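Sensor protein (Bacillus halodurans, PDB 3O5Y) is the GAF domain of a two-component sensor histidine kinase, an enzyme that probably uses ATP to phosphorylate a protein histidine in response to a signal. Local coordinates at residues S27-A32 / V109-I114; S60-A65 / F83-Y88; R69-R74 / V99-S104; S75-Q80 / D93-L98. All coordinates share one frame; numbering follows the deposited sequence.

Interaction 1: S27-A32 / V109-I114; sequences SFLLLA and VGVLSI. With ACT (acetate ion), chain C.
Ser27 and Ser113 pair across two central strands of the sheet. The strand segments 27-32 and 109-114 run antiparallel, 163° between their directions, with their axes 4.5 Å apart at closest approach. The backbones exchange bonds at Ser27-Ser113 and Leu29-Val111, and Leu31 N adds one to Val109 O; between them lie the non-hydrogen-bonded pairs Phe28-Leu112 and Leu30-Gly110. Followed outward, the Ser27 side chain begins with CB, 3.7 Å from OXT of a bound acetate. Its OG lies between the backbone N and the carbonyl carbon (chi1 67°), packs 3.3 Å from Ser113 CB, and donates to acetate OXT at 2.9 Å. Ser113 OG bonds instead to Tyr62 OH, and Arg25 also holds the acetate. On the same face Leu29 CD1 meets Val111 CG1 at 4.3 Å. On the other face the Phe28 ring comes obliquely to Val111 O, its CD1 3.4 Å away. Val109 and Gly110 both face Ile102, a classic beta bulge in strand 108-116. The contact is thus apolar around Phe28 and Leu112 toward helix 124-142; on the other face Leu29 and Val111 are apolar too, and the polar end is at Ser27 and Ser113, where the acetate, probably from the crystallisation liquor, binds.

Interaction 2: S60-A65 / F83-Y88; sequences SLYWSA and FYEKQY. With ACT (acetate ion), chain C.
Glu85 lays its CG over the centre of the Tyr62 ring, 3.6 Å from the centroid and only 9° off the ring normal, a CH-pi contact. Its chain bends at chi2 (86°), which places CD beside the start of helix 61-68, with the carboxylate turned 50° from the ring plane. Three donors grip the two oxygens. Leu61 N reaches OE1 on the syn side at 2.8 Å, and Ser60 OG reaches OE2, also syn, at 2.6 Å. Tyr62 N approaches OE2 from above the carboxylate plane at 3.0 Å. Ser60 OG in turn accepts from Trp63 N at 3.0 Å, so one hydroxyl caps the helix and orients the acid. A negative carboxylate here would probably be favoured by the helix N terminus. An alanine at Glu85 would probably leave Ser60 OG, Leu61 N and Tyr62 N without this acceptor and remove the CH-pi contact that CG makes over the Tyr62 ring. Beside this polar cluster Leu61 CD1 lies over a face of the Phe83 ring, 4.1 Å from its centroid and displaced toward the rim, while Lys86 CB covers the opposite face. At the far end of Tyr62, OH donates to the acetate OXT at 2.7 Å. The geometry is that of a helix N-cap at Ser60 reinforced by a remote carboxylate, joining helix 61-68 of the GAF domain to the segment leading into helix 86-90.

Interaction 3: R69-R74 / V99-S104; sequences RQTIFR and VIPIYS
Arg69 and Tyr103 meet where the edge strand 72-75 of the antiparallel GAF-domain sheet is approached from helix 61-68. Arg69 is the first residue to leave that helix and has positive phi (56°), a turn after which the chain runs back antiparallel to strand 96-103. Within these segments the pairing rests on Ile72 and Val99, a hydrogen-bonded pair: Ile72 N donates to Val99 O at 3.1 Å and Val99 N to Ile72 O at 2.9 Å. Ile72 and Val99 point to the face covered by helix 61-68, both touching Leu61. Thr71 lies alongside Ile100, pointing the same way; its OG1 is anti to the carbonyl carbon and sits 4.2 Å from Ile100 CG2. Pro101, which has no N-H to offer the neighbouring strand, packs its CD 3.4 Å from Gln70 O. Tyr103 has CG between the backbone N and the carbonyl carbon (chi1 58°). Over one face of its ring, offset toward the rim, lies Arg69 CG, 4.1 Å from the centroid. The arginine chain then bends at chi3, which places NE near the same ring. The guanidinium is inclined 71° to the ring plane, and Arg69 NE lies 3.5 Å from Tyr103 CE1.

Interaction 4: S75-Q80 / D93-L98; sequences SLTDTQ and DLKSIL
Leu76 N donates to Lys95 O at 2.8 Å, with a nearly straight N-H angle of 167°. The donor stands above the carbonyl plane, 52° out of it. The same leucine supplies most of the side-chain contact. Its CB is 3.4 Å from Lys95 O, and its two methyls then part. CD2 comes within 3.2 Å of Leu94 O. It also packs 3.8 Å from Leu94 CB. CD1 meets Ile97 CG2 at 3.8 Å, a methyl set between the backbone N and the carbonyl carbon of Ile97. Leu76 and Ile97 both also touch Leu89, which joins this small apolar cluster to helix 86-90. In the fold, the segments form the end of the GAF-domain sheet, where edge strand 72-75 gives way to a loop. Ser75 and Ser96 make a non-hydrogen-bonded antiparallel pair, and Lys95 and Ser96 both face Arg116 in a classic beta bulge. An alanine at Leu76 would keep the backbone bond but would probably open a gap between Leu94 and Ile97, taking from Leu94 CB and Ile97 CG2 the methyls that pack on them. Farther along the loop, Asp78 OD1 accepts from Gln80 N at 2.9 Å, an Asx turn. Nearer the strand, Thr77 lies at the exposed margin, with CG2 4.5 Å from Lys95 CB.

In the fold
From the N terminus, strand 25-32 comes first, and interaction 1 closes the longest loop by pairing it with strand 108-116; the other three contacts lie within that span. Next come helix 61-68 and the edge strand 72-75. Interaction 2 returns the helix start to residues 83-88, and it crosses both interactions 3 and 4, whose segments alternate with its own. Interactions 3 and 4 both use strand 96-103, 4 lying within the loop of 3, and they bind the edge strand and its following loop to strand 96-103. A probable backbone hydrogen bond from Ile100 N to Leu112 O joins interactions 1 and 3 in one sheet, while Leu31 packing on Trp63 ties interaction 2 to interaction 1.

Interaction 1: S27-A32 / V109-I114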
# COMPACT_ATOMS: atom_id res chain seq x y z
N SER A 27 -0.48 -4.87 0.13
CA SER A 27 -1.73 -4.72 -0.59
C SER A 27 -1.61 -3.53 -1.49
O SER A 27 -0.87 -2.60 -1.22
CB SER A 27 -2.92 -4.56 0.36
OG SER A 27 -2.82 -3.33 1.04
N PHE A 28 -2.34 -3.59 -2.60
CA PHE A 28 -2.36 -2.48 -3.50
C PHE A 28 -3.80 -2.02 -3.65
O PHE A 28 -4.72 -2.84 -3.78
CB PHE A 28 -1.74 -2.85 -4.85
CG PHE A 28 -2.08 -1.89 -5.93
CD1 PHE A 28 -1.51 -0.62 -5.95
CD2 PHE A 28 -3.02 -2.23 -6.90
CE1 PHE A 28 -1.87 0.31 -6.93
CE2 PHE A 28 -3.38 -1.30 -7.89
CZ PHE A 28 -2.79 -0.03 -7.89
N LEU A 29 -3.99 -0.71 -3.62
CA LEU A 29 -5.33 -0.16 -3.73
C LEU A 29 -5.41 0.80 -4.88
O LEU A 29 -4.45 1.51 -5.18
CB LEU A 29 -5.74 0.51 -2.42
CG LEU A 29 -5.78 -0.45 -1.23
CD1 LEU A 29 -4.45 -0.46 -0.49
CD2 LEU A 29 -6.91 -0.09 -0.28
N LEU A 30 -6.55 0.79 -5.55
CA LEU A 30 -6.70 1.51 -6.80
C LEU A 30 -7.71 2.62 -6.61
O LEU A 30 -8.78 2.41 -6.07
CB LEU A 30 -7.18 0.57 -7.91
CG LEU A 30 -6.76 0.76 -9.38
CD1 LEU A 30 -7.87 0.32 -10.36
CD2 LEU A 30 -6.25 2.18 -9.76
N LEU A 31 -7.35 3.81 -7.04
CA LEU A 31 -8.26 4.91 -7.04
C LEU A 31 -8.87 5.03 -8.44
O LEU A 31 -8.16 5.27 -9.41
CB LEU A 31 -7.54 6.19 -6.63
CG LEU A 31 -8.43 7.41 -6.45
CD1 LEU A 31 -9.35 7.20 -5.26
CD2 LEU A 31 -7.60 8.65 -6.25
N ALA A 32 -10.17 4.79 -8.53
CA ALA A 32 -10.97 5.17 -9.70
C ALA A 32 -12.24 5.90 -9.23
O ALA A 32 -12.83 5.52 -8.22
CB ALA A 32 -11.34 3.94 -10.54
N VAL A 109 -3.26 7.71 -8.26
CA VAL A 109 -3.49 6.44 -8.92
C VAL A 109 -3.92 5.38 -7.92
O VAL A 109 -4.77 4.54 -8.21
CB VAL A 109 -2.20 6.01 -9.68
CG1 VAL A 109 -2.16 4.52 -9.95
CG2 VAL A 109 -2.09 6.77 -10.97
N GLY A 110 -3.35 5.42 -6.72
CA GLY A 110 -3.67 4.38 -5.74
C GLY A 110 -2.78 4.45 -4.52
O GLY A 110 -2.19 5.49 -4.23
N VAL A 111 -2.71 3.35 -3.79
CA VAL A 111 -1.92 3.27 -2.58
C VAL A 111 -1.21 1.93 -2.53
O VAL A 111 -1.78 0.91 -2.93
CB VAL A 111 -2.80 3.50 -1.30
CG1 VAL A 111 -2.06 3.10 -0.01
CG2 VAL A 111 -3.25 4.94 -1.22
N LEU A 112 0.05 1.95 -2.08
CA LEU A 112 0.77 0.72 -1.75
C LEU A 112 0.96 0.64 -0.23
O LEU A 112 1.48 1.57 0.39
CB LEU A 112 2.11 0.66 -2.47
CG LEU A 112 2.88 -0.66 -2.39
CD1 LEU A 112 2.18 -1.69 -3.26
CD2 LEU A 112 4.29 -0.49 -2.90
N SER A 113 0.56 -0.48 0.34
CA SER A 113 0.59 -0.68 1.78
C SER A 113 1.52 -1.83 2.10
O SER A 113 1.26 -2.97 1.69
CB SER A 113 -0.82 -1.01 2.27
OG SER A 113 -0.84 -1.05 3.68
N ILE A 114 2.61 -1.57 2.81
CA ILE A 114 3.60 -2.63 3.04
C ILE A 114 3.72 -2.90 4.53
O ILE A 114 4.02 -1.99 5.32
CB ILE A 114 4.99 -2.31 2.42
CG1 ILE A 114 4.85 -1.85 0.97
CG2 ILE A 114 5.91 -3.54 2.50
CD1 ILE A 114 6.15 -1.68 0.27
C ACT C . -5.81 -3.67 3.72
O ACT C . -6.52 -2.99 4.52
OXT ACT C . -4.79 -3.13 3.21
CH3 ACT C . -6.19 -5.08 3.41

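Interaction 2: S60-A65 / F83-Y88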
# COMPACT_ATOMS: atom_id res chain seq x y z
N SER A 60 -9.00 7.54 7.79
CA SER A 60 -8.27 6.60 6.93
C SER A 60 -6.78 6.93 6.75
O SER A 60 -6.43 8.01 6.25
CB SER A 60 -8.94 6.46 5.57
OG SER A 60 -8.06 5.84 4.65
N LEU A 61 -5.91 6.00 7.14
CA LEU A 61 -4.46 6.19 6.98
C LEU A 61 -4.12 6.29 5.49
O LEU A 61 -3.35 7.16 5.08
CB LEU A 61 -3.68 5.04 7.61
CG LEU A 61 -2.30 5.29 8.23
CD1 LEU A 61 -1.49 4.01 8.32
CD2 LEU A 61 -1.51 6.29 7.49
N TYR A 62 -4.71 5.40 4.69
CA TYR A 62 -4.45 5.38 3.26
C TYR A 62 -4.85 6.70 2.57
O TYR A 62 -4.08 7.24 1.77
CB TYR A 62 -5.13 4.18 2.57
CG TYR A 62 -4.68 2.79 3.05
CD1 TYR A 62 -5.38 1.64 2.65
CD2 TYR A 62 -3.60 2.63 3.91
CE1 TYR A 62 -4.99 0.38 3.06
CE2 TYR A 62 -3.20 1.36 4.33
CZ TYR A 62 -3.88 0.24 3.90
OH TYR A 62 -3.50 -1.02 4.32
N TRP A 63 -6.03 7.24 2.88
CA TRP A 63 -6.43 8.53 2.32
C TRP A 63 -5.57 9.67 2.83
O TRP A 63 -5.36 10.67 2.12
CB TRP A 63 -7.89 8.83 2.63
CG TRP A 63 -8.80 8.27 1.62
CD1 TRP A 63 -9.57 7.17 1.76
CD2 TRP A 63 -9.01 8.75 0.29
NE1 TRP A 63 -10.29 6.94 0.61
CE2 TRP A 63 -9.96 7.89 -0.31
CE3 TRP A 63 -8.50 9.83 -0.44
CZ2 TRP A 63 -10.42 8.08 -1.62
CZ3 TRP A 63 -8.94 10.02 -1.74
CH2 TRP A 63 -9.90 9.14 -2.32
N SER A 64 -5.06 9.53 4.04
CA SER A 64 -4.20 10.55 4.61
C SER A 64 -2.90 10.66 3.80
O SER A 64 -2.42 11.77 3.55
CB SER A 64 -3.94 10.22 6.07
OG SER A 64 -3.13 11.21 6.65
N ALA A 65 -2.36 9.52 3.37
CA ALA A 65 -1.18 9.49 2.52
C ALA A 65 -1.46 10.12 1.16
O ALA A 65 -0.65 10.88 0.64
CB ALA A 65 -0.69 8.06 2.35
N PHE A 83 -7.06 4.04 13.39
CA PHE A 83 -7.41 4.50 12.06
C PHE A 83 -8.23 3.40 11.41
O PHE A 83 -8.25 2.27 11.89
CB PHE A 83 -6.16 4.89 11.23
CG PHE A 83 -5.03 3.89 11.30
CD1 PHE A 83 -4.89 2.89 10.33
CD2 PHE A 83 -4.08 3.96 12.33
CE1 PHE A 83 -3.83 1.99 10.40
CE2 PHE A 83 -3.02 3.06 12.41
CZ PHE A 83 -2.90 2.07 11.45
N TYR A 84 -8.92 3.74 10.33
CA TYR A 84 -9.88 2.81 9.76
C TYR A 84 -9.23 1.48 9.40
O TYR A 84 -9.82 0.43 9.64
CB TYR A 84 -10.58 3.40 8.54
CG TYR A 84 -11.43 2.40 7.83
CD1 TYR A 84 -10.96 1.70 6.72
CD2 TYR A 84 -12.70 2.10 8.31
CE1 TYR A 84 -11.76 0.74 6.08
CE2 TYR A 84 -13.49 1.16 7.69
CZ TYR A 84 -13.03 0.48 6.58
OH TYR A 84 -13.84 -0.46 5.98
N GLU A 85 -8.03 1.52 8.85
CA GLU A 85 -7.40 0.29 8.35
C GLU A 85 -6.82 -0.60 9.45
O GLU A 85 -6.55 -1.78 9.22
CB GLU A 85 -6.32 0.62 7.32
CG GLU A 85 -6.82 1.38 6.11
CD GLU A 85 -6.88 2.89 6.29
OE1 GLU A 85 -6.84 3.39 7.44
OE2 GLU A 85 -6.98 3.59 5.26
N LYS A 86 -6.64 -0.04 10.64
CA LYS A 86 -5.86 -0.67 11.68
C LYS A 86 -6.31 -2.08 12.06
O LYS A 86 -5.53 -3.02 11.97
CB LYS A 86 -5.77 0.22 12.92
CG LYS A 86 -4.92 -0.36 14.03
CD LYS A 86 -4.44 0.71 14.99
CE LYS A 86 -3.94 0.05 16.27
NZ LYS A 86 -2.87 0.86 16.95
N GLN A 87 -7.57 -2.23 12.46
CA GLN A 87 -8.06 -3.55 12.89
C GLN A 87 -7.90 -4.59 11.78
O GLN A 87 -7.79 -5.77 12.06
CB GLN A 87 -9.53 -3.48 13.33
CG GLN A 87 -10.47 -3.09 12.19
CD GLN A 87 -11.93 -3.27 12.52
OE1 GLN A 87 -12.72 -2.33 12.41
NE2 GLN A 87 -12.31 -4.49 12.92
N TYR A 88 -7.89 -4.14 10.52
CA TYR A 88 -7.87 -5.06 9.38
C TYR A 88 -6.44 -5.46 9.06
O TYR A 88 -6.21 -6.48 8.44
CB TYR A 88 -8.58 -4.45 8.16
CG TYR A 88 -10.05 -4.16 8.41
CD1 TYR A 88 -10.55 -2.87 8.35
CD2 TYR A 88 -10.94 -5.19 8.74
CE1 TYR A 88 -11.88 -2.60 8.60
CE2 TYR A 88 -12.28 -4.93 9.00
CZ TYR A 88 -12.74 -3.63 8.93
OH TYR A 88 -14.07 -3.35 9.18
C ACT C . -5.81 -3.67 3.72
O ACT C . -6.52 -2.99 4.52
OXT ACT C . -4.79 -3.13 3.21
CH3 ACT C . -6.19 -5.08 3.41

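Interaction 3: R69-R74 / V99-S104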
# COMPACT_ATOMS: atom_id res chain seq x y z
N ARG A 69 0.02 13.66 0.01
CA ARG A 69 1.02 13.35 -1.01
C ARG A 69 2.36 12.97 -0.39
O ARG A 69 3.43 13.34 -0.89
CB ARG A 69 1.15 14.50 -2.02
CG ARG A 69 0.17 14.40 -3.18
CD ARG A 69 0.19 15.66 -4.03
NE ARG A 69 -0.10 15.38 -5.43
CZ ARG A 69 -1.32 15.21 -5.94
NH1 ARG A 69 -1.46 14.96 -7.25
NH2 ARG A 69 -2.40 15.27 -5.16
N GLN A 70 2.29 12.21 0.69
CA GLN A 70 3.47 11.85 1.47
C GLN A 70 3.44 10.37 1.88
O GLN A 70 2.38 9.79 2.09
CB GLN A 70 3.57 12.75 2.70
CG GLN A 70 4.98 12.96 3.20
CD GLN A 70 5.03 13.62 4.57
OE1 GLN A 70 5.62 13.07 5.53
NE2 GLN A 70 4.41 14.80 4.69
N THR A 71 4.62 9.77 1.98
CA THR A 71 4.73 8.44 2.51
C THR A 71 4.55 8.48 4.02
O THR A 71 5.19 9.27 4.72
CB THR A 71 6.09 7.82 2.14
OG1 THR A 71 6.13 7.60 0.73
CG2 THR A 71 6.29 6.49 2.84
N ILE A 72 3.68 7.62 4.53
CA ILE A 72 3.41 7.59 5.96
C ILE A 72 3.83 6.26 6.56
O ILE A 72 3.52 5.20 6.04
CB ILE A 72 1.93 7.84 6.27
CG1 ILE A 72 1.55 9.26 5.85
CG2 ILE A 72 1.66 7.61 7.76
CD1 ILE A 72 0.08 9.62 6.06
N PHE A 73 4.55 6.34 7.67
CA PHE A 73 4.85 5.16 8.44
C PHE A 73 4.08 5.15 9.76
O PHE A 73 4.05 6.13 10.48
CB PHE A 73 6.34 5.08 8.73
CG PHE A 73 6.69 3.98 9.67
CD1 PHE A 73 6.77 2.67 9.22
CD2 PHE A 73 6.88 4.24 11.04
CE1 PHE A 73 7.08 1.63 10.09
CE2 PHE A 73 7.19 3.23 11.92
CZ PHE A 73 7.29 1.92 11.46
N ARG A 74 3.51 3.99 10.10
CA ARG A 74 2.81 3.86 11.35
C ARG A 74 3.08 2.53 12.02
O ARG A 74 2.92 1.47 11.42
CB ARG A 74 1.30 4.07 11.17
CG ARG A 74 0.70 4.96 12.23
CD ARG A 74 0.79 6.48 11.90
NE ARG A 74 -0.56 7.03 11.98
CZ ARG A 74 -0.96 8.17 11.44
NH1 ARG A 74 -2.23 8.54 11.57
NH2 ARG A 74 -0.10 8.95 10.78
N VAL A 99 2.90 3.13 4.05
CA VAL A 99 1.83 3.46 3.15
C VAL A 99 2.40 4.44 2.12
O VAL A 99 2.74 5.58 2.44
CB VAL A 99 0.61 4.07 3.93
CG1 VAL A 99 -0.55 4.32 3.00
CG2 VAL A 99 0.17 3.14 5.07
N ILE A 100 2.55 3.98 0.90
CA ILE A 100 3.06 4.81 -0.15
C ILE A 100 1.93 5.17 -1.09
O ILE A 100 1.39 4.28 -1.74
CB ILE A 100 4.14 4.05 -0.97
CG1 ILE A 100 5.26 3.58 -0.04
CG2 ILE A 100 4.66 4.95 -2.14
CD1 ILE A 100 6.41 2.85 -0.74
N PRO A 101 1.57 6.46 -1.16
CA PRO A 101 0.56 6.89 -2.13
C PRO A 101 1.15 6.81 -3.54
O PRO A 101 2.28 7.21 -3.76
CB PRO A 101 0.29 8.34 -1.75
CG PRO A 101 1.61 8.83 -1.18
CD PRO A 101 2.25 7.61 -0.52
N ILE A 102 0.40 6.26 -4.48
CA ILE A 102 0.89 6.13 -5.84
C ILE A 102 0.31 7.24 -6.69
O ILE A 102 -0.90 7.31 -6.87
CB ILE A 102 0.52 4.79 -6.42
CG1 ILE A 102 1.06 3.67 -5.53
CG2 ILE A 102 1.09 4.65 -7.81
CD1 ILE A 102 0.21 2.44 -5.60
N TYR A 103 1.15 8.15 -7.15
CA TYR A 103 0.67 9.18 -8.08
C TYR A 103 1.55 9.44 -9.28
O TYR A 103 2.77 9.30 -9.22
CB TYR A 103 0.25 10.48 -7.38
CG TYR A 103 1.27 11.21 -6.54
CD1 TYR A 103 1.66 12.52 -6.86
CD2 TYR A 103 1.79 10.65 -5.38
CE1 TYR A 103 2.59 13.24 -6.06
CE2 TYR A 103 2.72 11.35 -4.57
CZ TYR A 103 3.11 12.64 -4.92
OH TYR A 103 4.02 13.32 -4.13
N SER A 104 0.91 9.82 -10.38
CA SER A 104 1.61 10.19 -11.59
C SER A 104 1.66 11.70 -11.71
O SER A 104 1.18 12.42 -10.83
CB SER A 104 0.85 9.65 -12.78
OG SER A 104 -0.25 10.49 -13.02

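Interaction 4: S75-Q80 / D93-L98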
# COMPACT_ATOMS: atom_id res chain seq x y z
N SER A 75 3.51 2.62 13.26
CA SER A 75 3.58 1.50 14.17
C SER A 75 2.15 1.08 14.55
O SER A 75 1.30 1.93 14.82
CB SER A 75 4.36 1.94 15.42
OG SER A 75 5.00 0.85 16.04
N LEU A 76 1.88 -0.22 14.54
CA LEU A 76 0.53 -0.71 14.82
C LEU A 76 0.35 -1.05 16.31
O LEU A 76 -0.68 -1.60 16.71
CB LEU A 76 0.22 -1.93 13.95
CG LEU A 76 -0.67 -1.88 12.70
CD1 LEU A 76 -0.60 -0.56 11.98
CD2 LEU A 76 -0.32 -3.01 11.76
N THR A 77 1.35 -0.73 17.11
CA THR A 77 1.35 -1.13 18.51
C THR A 77 0.97 0.03 19.43
O THR A 77 0.78 -0.18 20.62
CB THR A 77 2.72 -1.62 18.98
OG1 THR A 77 3.67 -0.56 18.82
CG2 THR A 77 3.15 -2.85 18.19
N ASP A 78 0.89 1.24 18.87
CA ASP A 78 0.45 2.40 19.64
C ASP A 78 -1.03 2.27 19.93
O ASP A 78 -1.89 2.54 19.08
CB ASP A 78 0.77 3.71 18.92
CG ASP A 78 0.37 4.94 19.74
OD1 ASP A 78 -0.19 4.80 20.86
OD2 ASP A 78 0.61 6.07 19.25
N THR A 79 -1.30 1.83 21.15
CA THR A 79 -2.64 1.63 21.68
C THR A 79 -3.53 2.89 21.59
O THR A 79 -4.76 2.78 21.52
CB THR A 79 -2.54 1.07 23.13
OG1 THR A 79 -3.85 0.97 23.71
CG2 THR A 79 -1.66 1.98 24.02
N GLN A 80 -2.89 4.06 21.55
CA GLN A 80 -3.58 5.36 21.50
C GLN A 80 -3.75 5.94 20.08
O GLN A 80 -4.11 7.11 19.92
CB GLN A 80 -2.88 6.37 22.41
CG GLN A 80 -3.28 6.28 23.88
CD GLN A 80 -3.16 7.61 24.60
OE1 GLN A 80 -4.12 8.39 24.67
NE2 GLN A 80 -1.97 7.88 25.15
N ASP A 93 -1.59 -10.14 11.93
CA ASP A 93 -0.37 -10.14 12.74
C ASP A 93 0.68 -9.10 12.34
O ASP A 93 1.86 -9.29 12.63
CB ASP A 93 0.30 -11.52 12.80
CG ASP A 93 -0.63 -12.61 13.29
OD1 ASP A 93 -1.48 -12.35 14.19
OD2 ASP A 93 -0.50 -13.75 12.77
N LEU A 94 0.28 -8.01 11.69
CA LEU A 94 1.24 -7.01 11.31
C LEU A 94 1.47 -6.06 12.46
O LEU A 94 0.55 -5.78 13.22
CB LEU A 94 0.76 -6.26 10.07
CG LEU A 94 0.54 -7.12 8.83
CD1 LEU A 94 -0.14 -6.30 7.71
CD2 LEU A 94 1.85 -7.76 8.36
N LYS A 95 2.70 -5.56 12.60
CA LYS A 95 3.03 -4.67 13.70
C LYS A 95 3.43 -3.28 13.22
O LYS A 95 3.64 -2.36 14.02
CB LYS A 95 4.14 -5.29 14.57
CG LYS A 95 3.64 -6.44 15.44
CD LYS A 95 4.61 -6.77 16.59
CE LYS A 95 3.99 -7.78 17.59
NZ LYS A 95 2.68 -7.30 18.16
N SER A 96 3.47 -3.12 11.90
CA SER A 96 4.09 -1.97 11.27
C SER A 96 3.52 -1.83 9.87
O SER A 96 3.36 -2.82 9.18
CB SER A 96 5.59 -2.23 11.20
OG SER A 96 6.25 -1.33 10.34
N ILE A 97 3.20 -0.61 9.45
CA ILE A 97 2.69 -0.39 8.11
C ILE A 97 3.38 0.81 7.44
O ILE A 97 3.54 1.87 8.07
CB ILE A 97 1.12 -0.35 8.06
CG1 ILE A 97 0.60 -0.61 6.64
CG2 ILE A 97 0.54 0.95 8.64
CD1 ILE A 97 0.60 -2.10 6.26
N LEU A 98 3.82 0.61 6.20
CA LEU A 98 4.35 1.69 5.37
C LEU A 98 3.36 1.90 4.21
O LEU A 98 3.01 0.96 3.51
CB LEU A 98 5.72 1.31 4.82
CG LEU A 98 6.39 2.36 3.93
CD1 LEU A 98 6.70 3.61 4.76
CD2 LEU A 98 7.64 1.82 3.25